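Local coordinates for protein translation elongation factor 1A (Methanosarcina mazei, PDB 3WND) that probably acts as a translation elongation factor and, in its GTP-bound form, binds cysteinyl-tRNA(Cys), at residues 277-287 and 335-346. Residues are numbered along the deposited sequence; the frame is centred on the assembly and turned at random.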
loop_
_atom_site.group_PDB
_atom_site.type_symbol
_atom_site.label_atom_id
_atom_site.label_comp_id
_atom_site.label_asym_id
_atom_site.label_seq_id
_atom_site.Cartn_x
_atom_site.Cartn_y
_atom_site.Cartn_z
ATOM N N GLU A 277 4.867 -19.168 -5.959
ATOM C CA GLU A 277 3.760 -18.605 -5.186
ATOM C C GLU A 277 2.672 -19.591 -5.074
ATOM O O GLU A 277 2.564 -20.474 -5.961
ATOM C CB GLU A 277 3.141 -17.326 -5.915
ATOM C CG GLU A 277 4.165 -16.180 -6.041
ATOM C CD GLU A 277 4.569 -15.592 -4.698
ATOM O OE1 GLU A 277 3.729 -15.624 -3.773
ATOM O OE2 GLU A 277 5.729 -15.131 -4.614
ATOM N N ILE A 278 1.841 -19.447 -4.026
ATOM C CA ILE A 278 0.596 -20.271 -3.962
ATOM C C ILE A 278 -0.415 -19.665 -4.929
ATOM O O ILE A 278 -0.544 -18.455 -5.023
ATOM C CB ILE A 278 -0.010 -20.258 -2.501
ATOM C CG1 ILE A 278 1.049 -20.794 -1.535
ATOM C CG2 ILE A 278 -1.344 -21.055 -2.394
ATOM C CD1 ILE A 278 0.805 -20.575 -0.040
ATOM N N VAL A 279 -1.124 -20.525 -5.672
ATOM C CA VAL A 279 -2.191 -20.015 -6.508
ATOM C C VAL A 279 -3.439 -20.811 -6.193
ATOM O O VAL A 279 -3.481 -22.034 -6.304
ATOM C CB VAL A 279 -1.891 -20.124 -8.012
ATOM C CG1 VAL A 279 -3.103 -19.729 -8.792
ATOM C CG2 VAL A 279 -0.661 -19.289 -8.400
ATOM N N THR A 280 -4.482 -20.138 -5.716
ATOM C CA THR A 280 -5.764 -20.837 -5.406
ATOM C C THR A 280 -6.932 -19.914 -5.752
ATOM O O THR A 280 -6.760 -18.692 -6.027
ATOM C CB THR A 280 -5.859 -21.247 -3.898
ATOM O OG1 THR A 280 -5.809 -20.080 -3.008
ATOM C CG2 THR A 280 -4.777 -22.227 -3.464
ATOM N N THR A 281 -8.140 -20.487 -5.790
ATOM C CA THR A 281 -9.358 -19.635 -5.989
ATOM C C THR A 281 -10.105 -19.652 -4.660
ATOM O O THR A 281 -10.968 -18.767 -4.386
ATOM C CB THR A 281 -10.349 -20.174 -7.060
ATOM O OG1 THR A 281 -10.680 -21.499 -6.700
ATOM C CG2 THR A 281 -9.827 -20.190 -8.518
ATOM N N ASP A 282 -9.775 -20.634 -3.809
ATOM C CA ASP A 282 -10.302 -20.664 -2.425
ATOM C C ASP A 282 -9.251 -20.410 -1.324
ATOM O O ASP A 282 -8.017 -20.512 -1.550
ATOM C CB ASP A 282 -10.968 -21.991 -2.109
ATOM C CG ASP A 282 -12.126 -22.322 -3.052
ATOM O OD1 ASP A 282 -12.634 -21.396 -3.824
ATOM O OD2 ASP A 282 -12.509 -23.525 -3.002
ATOM N N TYR A 283 -9.722 -20.041 -0.141
ATOM C CA TYR A 283 -8.824 -19.600 0.952
ATOM C C TYR A 283 -9.310 -20.127 2.244
ATOM O O TYR A 283 -10.493 -20.127 2.471
ATOM C CB TYR A 283 -8.740 -18.048 1.049
ATOM C CG TYR A 283 -8.586 -17.449 -0.328
ATOM C CD1 TYR A 283 -7.332 -17.359 -0.930
ATOM C CD2 TYR A 283 -9.728 -17.127 -1.076
ATOM C CE1 TYR A 283 -7.236 -16.865 -2.223
ATOM C CE2 TYR A 283 -9.664 -16.573 -2.338
ATOM C CZ TYR A 283 -8.408 -16.503 -2.934
ATOM O OH TYR A 283 -8.287 -16.006 -4.221
ATOM N N THR A 284 -8.400 -20.530 3.099
ATOM C CA THR A 284 -8.767 -20.788 4.489
ATOM C C THR A 284 -7.954 -19.830 5.353
ATOM O O THR A 284 -6.730 -19.958 5.444
ATOM C CB THR A 284 -8.365 -22.239 4.878
ATOM O OG1 THR A 284 -8.937 -23.162 3.942
ATOM C CG2 THR A 284 -8.794 -22.574 6.306
ATOM N N LEU A 285 -8.611 -18.821 5.930
ATOM C CA LEU A 285 -7.908 -17.748 6.707
ATOM C C LEU A 285 -8.171 -17.759 8.205
ATOM O O LEU A 285 -9.363 -17.832 8.639
ATOM C CB LEU A 285 -8.333 -16.358 6.179
ATOM C CG LEU A 285 -8.135 -16.162 4.663
ATOM C CD1 LEU A 285 -8.578 -14.756 4.229
ATOM C CD2 LEU A 285 -6.662 -16.357 4.230
ATOM N N GLU A 286 -7.100 -17.541 9.008
ATOM C CA GLU A 286 -7.213 -17.300 10.444
ATOM C C GLU A 286 -7.373 -15.755 10.502
ATOM O O GLU A 286 -6.476 -15.020 10.104
ATOM C CB GLU A 286 -5.932 -17.694 11.183
ATOM C CG GLU A 286 -5.599 -19.195 11.153
ATOM C CD GLU A 286 -5.718 -19.843 12.527
ATOM O OE1 GLU A 286 -6.278 -19.194 13.451
ATOM O OE2 GLU A 286 -5.229 -20.988 12.698
ATOM N N CYS A 287 -8.522 -15.304 10.971
ATOM C CA CYS A 287 -8.938 -13.893 10.839
ATOM C C CYS A 287 -9.182 -13.297 12.199
ATOM O O CYS A 287 -9.597 -13.991 13.181
ATOM C CB CYS A 287 -10.273 -13.813 10.077
ATOM S SG CYS A 287 -10.139 -14.336 8.352
ATOM N N VAL A 335 -11.713 -18.820 12.051
ATOM C CA VAL A 335 -11.266 -19.279 10.768
ATOM C C VAL A 335 -12.368 -19.117 9.780
ATOM O O VAL A 335 -13.552 -19.533 10.008
ATOM C CB VAL A 335 -10.707 -20.739 10.811
ATOM C CG1 VAL A 335 -10.394 -21.220 9.391
ATOM C CG2 VAL A 335 -9.468 -20.767 11.740
ATOM N N LEU A 336 -12.010 -18.526 8.640
ATOM C CA LEU A 336 -12.947 -18.423 7.569
ATOM C C LEU A 336 -12.523 -19.288 6.363
ATOM O O LEU A 336 -11.403 -19.180 5.869
ATOM C CB LEU A 336 -13.158 -16.993 7.105
ATOM C CG LEU A 336 -13.767 -16.014 8.144
ATOM C CD1 LEU A 336 -13.939 -14.601 7.506
ATOM C CD2 LEU A 336 -15.108 -16.516 8.681
ATOM N N GLU A 337 -13.432 -20.178 5.917
ATOM C CA GLU A 337 -13.187 -20.865 4.664
ATOM C C GLU A 337 -13.913 -20.000 3.642
ATOM O O GLU A 337 -15.112 -19.794 3.728
ATOM C CB GLU A 337 -13.721 -22.344 4.790
ATOM C CG GLU A 337 -12.516 -23.253 5.090
ATOM C CD GLU A 337 -12.875 -24.581 5.712
ATOM O OE1 GLU A 337 -13.976 -25.017 5.422
ATOM O OE2 GLU A 337 -12.085 -25.190 6.498
ATOM N N LEU A 338 -13.168 -19.480 2.663
ATOM C CA LEU A 338 -13.723 -18.573 1.678
ATOM C C LEU A 338 -13.630 -19.164 0.237
ATOM O O LEU A 338 -12.666 -19.792 -0.055
ATOM C CB LEU A 338 -12.902 -17.248 1.730
ATOM C CG LEU A 338 -12.972 -16.500 3.045
ATOM C CD1 LEU A 338 -12.024 -15.296 2.853
ATOM C CD2 LEU A 338 -14.391 -15.991 3.353
ATOM N N SER A 339 -14.562 -18.871 -0.667
ATOM C CA SER A 339 -14.445 -19.292 -2.055
ATOM C C SER A 339 -14.592 -18.098 -2.989
ATOM O O SER A 339 -15.318 -17.141 -2.679
ATOM C CB SER A 339 -15.535 -20.296 -2.409
ATOM O OG SER A 339 -16.827 -19.670 -2.307
ATOM N N GLY A 340 -13.960 -18.189 -4.151
ATOM C CA GLY A 340 -14.005 -17.088 -5.156
ATOM C C GLY A 340 -13.844 -17.663 -6.566
ATOM O O GLY A 340 -13.708 -18.889 -6.748
ATOM N N ASN A 341 -13.914 -16.810 -7.573
ATOM C CA ASN A 341 -13.907 -17.254 -8.985
ATOM C C ASN A 341 -12.511 -17.203 -9.598
ATOM O O ASN A 341 -12.090 -18.141 -10.272
ATOM C CB ASN A 341 -14.876 -16.415 -9.849
ATOM C CG ASN A 341 -16.333 -16.582 -9.417
ATOM O OD1 ASN A 341 -16.744 -17.638 -8.935
ATOM N ND2 ASN A 341 -17.138 -15.578 -9.675
ATOM N N LYS A 342 -11.758 -16.172 -9.278
ATOM C CA LYS A 342 -10.536 -15.914 -9.970
ATOM C C LYS A 342 -9.380 -16.554 -9.191
ATOM O O LYS A 342 -9.440 -16.648 -7.980
ATOM C CB LYS A 342 -10.354 -14.409 -9.934
ATOM C CG LYS A 342 -9.347 -13.828 -10.888
ATOM C CD LYS A 342 -9.750 -12.425 -11.308
ATOM C CE LYS A 342 -8.511 -11.592 -11.651
ATOM N NZ LYS A 342 -8.921 -10.169 -11.831
ATOM N N LYS A 343 -8.345 -16.977 -9.904
ATOM C CA LYS A 343 -7.127 -17.475 -9.319
ATOM C C LYS A 343 -6.295 -16.292 -8.836
ATOM O O LYS A 343 -5.967 -15.380 -9.613
ATOM C CB LYS A 343 -6.309 -18.298 -10.396
ATOM C CG LYS A 343 -6.687 -19.762 -10.524
ATOM C CD LYS A 343 -5.864 -20.551 -11.561
ATOM C CE LYS A 343 -5.904 -19.994 -12.985
ATOM N NZ LYS A 343 -5.333 -21.018 -13.926
ATOM N N LEU A 344 -5.906 -16.325 -7.552
ATOM C CA LEU A 344 -5.009 -15.313 -6.970
ATOM C C LEU A 344 -3.720 -15.961 -6.536
ATOM O O LEU A 344 -3.700 -17.119 -6.046
ATOM C CB LEU A 344 -5.720 -14.559 -5.830
ATOM C CG LEU A 344 -7.027 -13.811 -6.128
ATOM C CD1 LEU A 344 -7.433 -13.019 -4.883
ATOM C CD2 LEU A 344 -6.877 -12.858 -7.283
ATOM N N ALA A 345 -2.644 -15.144 -6.562
ATOM C CA ALA A 345 -1.276 -15.552 -6.117
ATOM C C ALA A 345 -0.890 -14.936 -4.803
ATOM O O ALA A 345 -1.149 -13.758 -4.595
ATOM C CB ALA A 345 -0.178 -15.106 -7.133
ATOM N N TYR A 346 -0.294 -15.745 -3.954
ATOM C CA TYR A 346 0.143 -15.196 -2.657
ATOM C C TYR A 346 1.111 -16.180 -1.996
ATOM O O TYR A 346 1.220 -17.371 -2.424
ATOM C CB TYR A 346 -1.109 -14.960 -1.720
ATOM C CG TYR A 346 -1.948 -16.158 -1.490
ATOM C CD1 TYR A 346 -1.767 -16.966 -0.351
ATOM C CD2 TYR A 346 -2.911 -16.529 -2.440
ATOM C CE1 TYR A 346 -2.557 -18.157 -0.148
ATOM C CE2 TYR A 346 -3.667 -17.691 -2.285
ATOM C CZ TYR A 346 -3.507 -18.481 -1.137
ATOM O OH TYR A 346 -4.257 -19.612 -0.999
HETATM O O HOH W 1 -10.640 -16.214 -5.626
HETATM O O HOH W 2 -5.556 -19.781 1.729
#
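Tyr346 and Tyr283 meet on the inner side of a bent antiparallel ribbon, where 277-287 and 335-346 run together and both segments turn a corner, at Thr281 and at Asn341-Lys342. Before the bend, Ile278 and Thr280 form hydrogen-bonded pairs with Tyr346 and Leu344; beyond it, Tyr283 and Leu285 pair likewise with Leu338 and Leu336. Packing is tightest inside the corner. The Tyr346 ring, whose CG sits between backbone N and carbonyl carbon (chi1 56°), offers one face to Ile278, whose CB makes a CH-pi contact 4.2 Å from the ring centroid. Tyr346 CE2 comes 3.7 Å from CE1 at the edge of the Tyr283 ring, the two planes inclined at 52°. The hydroxyl of Tyr346 lies 2.6 Å from Thr280 OG1, which reaches it in the plane of the ring and itself donates to Asp282 O (2.7 Å), placing the phenol beside the corner. Tyr283 points its OH across the bend against CG and CD1 of Leu344, and through it donates to a water (2.7 Å) that in turn donates to Thr281 O and Lys342 O, so one water satisfies a carbonyl in each turn. Contacts thin out on the face of Asp282, Thr284 and Val335: Thr284 CG2 touches Val335 CG1 at 3.7 Å, and Gly340 N makes a weak bond to Asp282 OD1 (3.5 Å). Asp282 is exposed, as is Lys343, which lays CB and CG of its aliphatic stem against Val279 CG1 and Thr281 CG2. The ribbon belongs to the C-terminal beta domain, with Leu304 of strand 301-306 packing on Tyr283, Leu338 and Leu344, and Phe352 meeting Tyr346 edge-to-face. Strand 282-289 lies between strands 333-340 and 363-369, whereas the short pair 278-280 and 343-346 bends off toward the preceding beta domain, where Phe228 of strand 224-228 touches Val279 and Ala345.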